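Local coordinates for bromodomain factor 2 protein (Trypanosoma cruzi, PDB 6NIM) that probably recognises acetylated lysines, as bromodomains do, and was crystallised with the bromodomain inhibitor bromosporine, at residues A[17-22]-A[71-76]. Sequence-based numbering, arbitrary orientation.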
# COMPACT_ATOMS: atom_id res chain seq x y z
N LEU A 17 -12.47 -11.39 -10.89
CA LEU A 17 -13.88 -10.98 -10.75
C LEU A 17 -14.55 -11.81 -9.65
O LEU A 17 -15.34 -11.22 -8.89
CB LEU A 17 -14.61 -11.11 -12.10
CG LEU A 17 -14.18 -10.04 -13.09
CD1 LEU A 17 -14.64 -10.39 -14.51
CD2 LEU A 17 -14.71 -8.67 -12.67
N ALA A 18 -14.23 -13.11 -9.57
CA ALA A 18 -14.83 -13.99 -8.54
C ALA A 18 -14.42 -13.45 -7.17
O ALA A 18 -15.25 -13.39 -6.24
CB ALA A 18 -14.37 -15.42 -8.73
N PHE A 19 -13.15 -13.06 -7.07
CA PHE A 19 -12.56 -12.49 -5.82
C PHE A 19 -13.31 -11.23 -5.41
O PHE A 19 -13.78 -11.13 -4.27
CB PHE A 19 -11.07 -12.26 -6.09
CG PHE A 19 -10.31 -11.41 -5.10
CD1 PHE A 19 -10.34 -11.69 -3.74
CD2 PHE A 19 -9.48 -10.41 -5.56
CE1 PHE A 19 -9.57 -10.94 -2.86
CE2 PHE A 19 -8.72 -9.65 -4.66
CZ PHE A 19 -8.74 -9.95 -3.32
N VAL A 20 -13.54 -10.31 -6.35
CA VAL A 20 -14.27 -9.05 -6.09
C VAL A 20 -15.70 -9.39 -5.66
O VAL A 20 -16.19 -8.78 -4.75
CB VAL A 20 -14.22 -8.13 -7.33
CG1 VAL A 20 -15.22 -6.99 -7.23
CG2 VAL A 20 -12.80 -7.64 -7.51
N HIS A 21 -16.35 -10.34 -6.32
CA HIS A 21 -17.74 -10.73 -6.01
C HIS A 21 -17.83 -11.33 -4.60
O HIS A 21 -18.82 -11.04 -3.89
CB HIS A 21 -18.30 -11.69 -7.08
CG HIS A 21 -19.73 -12.03 -6.80
ND1 HIS A 21 -20.11 -13.27 -6.35
CD2 HIS A 21 -20.83 -11.25 -6.81
CE1 HIS A 21 -21.42 -13.27 -6.16
NE2 HIS A 21 -21.87 -12.01 -6.41
N GLN A 22 -16.86 -12.12 -4.17
CA GLN A 22 -16.91 -12.74 -2.82
C GLN A 22 -16.82 -11.62 -1.80
O GLN A 22 -17.55 -11.67 -0.81
CB GLN A 22 -15.76 -13.73 -2.60
CG GLN A 22 -15.86 -15.04 -3.37
CD GLN A 22 -17.03 -15.91 -2.95
OE1 GLN A 22 -17.23 -16.19 -1.77
NE2 GLN A 22 -17.78 -16.41 -3.92
N ASP A 71 -1.85 -6.74 -8.94
CA ASP A 71 -2.37 -5.35 -9.04
C ASP A 71 -3.81 -5.30 -8.51
O ASP A 71 -4.17 -4.29 -7.86
CB ASP A 71 -2.35 -4.83 -10.47
CG ASP A 71 -0.94 -4.63 -11.02
OD1 ASP A 71 -0.02 -4.42 -10.21
OD2 ASP A 71 -0.79 -4.69 -12.26
N VAL A 72 -4.60 -6.33 -8.79
CA VAL A 72 -6.01 -6.38 -8.30
C VAL A 72 -6.01 -6.53 -6.78
O VAL A 72 -6.74 -5.81 -6.08
CB VAL A 72 -6.80 -7.49 -9.00
CG1 VAL A 72 -8.18 -7.65 -8.40
CG2 VAL A 72 -6.90 -7.20 -10.49
N GLN A 73 -5.16 -7.42 -6.26
CA GLN A 73 -5.04 -7.62 -4.80
C GLN A 73 -4.59 -6.33 -4.12
O GLN A 73 -5.15 -6.00 -3.08
CB GLN A 73 -4.11 -8.77 -4.47
CG GLN A 73 -4.69 -10.09 -4.93
CD GLN A 73 -3.74 -11.22 -4.73
OE1 GLN A 73 -3.03 -11.29 -3.73
NE2 GLN A 73 -3.78 -12.15 -5.68
N ASN A 74 -3.65 -5.61 -4.72
CA ASN A 74 -3.12 -4.33 -4.18
C ASN A 74 -4.22 -3.26 -4.20
O ASN A 74 -4.26 -2.45 -3.27
CB ASN A 74 -1.83 -3.96 -4.93
CG ASN A 74 -0.70 -4.91 -4.57
OD1 ASN A 74 -0.76 -5.64 -3.56
ND2 ASN A 74 0.35 -4.94 -5.37
N ALA A 75 -5.11 -3.25 -5.20
CA ALA A 75 -6.25 -2.31 -5.30
C ALA A 75 -7.23 -2.61 -4.17
O ALA A 75 -7.68 -1.68 -3.48
CB ALA A 75 -6.92 -2.41 -6.65
N VAL A 76 -7.50 -3.88 -3.92
CA VAL A 76 -8.37 -4.26 -2.78
C VAL A 76 -7.69 -3.85 -1.47
O VAL A 76 -8.36 -3.28 -0.57
CB VAL A 76 -8.65 -5.78 -2.83
CG1 VAL A 76 -9.25 -6.27 -1.53
CG2 VAL A 76 -9.53 -6.13 -4.01
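Helix segments 17-22 and 71-76, which meet through Phe19 on one and Val72, Gln73 and Val76 on the other, run nearly parallel (crossing angle -18°), their axes 11.2 Å apart at closest approach. The phenyl ring of Phe19 spans much of that spacing: with CG anti to the backbone N (chi1 167°), it reaches over to the second helix. Val76 meets it from the opposite direction, and Phe19 CE2 lies 3.7 Å from Val76 CG2, while CZ touches both methyls of that valine. One turn earlier, Val72 CG1 sits at the ring edge, near the ring plane, 4.2 Å from Phe19 CD2. Gln73 passes the ring at about a right angle and offers aliphatic carbon, its CG 4.1 Å from Phe19 CE2; its amide plane is turned 75° from the ring, and NE2 hydrogen-bonds to the backbone O of Ser114. No hydrogen bond joins the segments, and all four touching residues are buried. Ala108 of helix 92-110 and Leu113 also pack on Phe19. The example illustrates how helix 13-26 packs on helix 69-86, across the long loop and helix 54-62 that separate them in sequence, in the core of the left-handed four-helix bundle of the bromodomain fold.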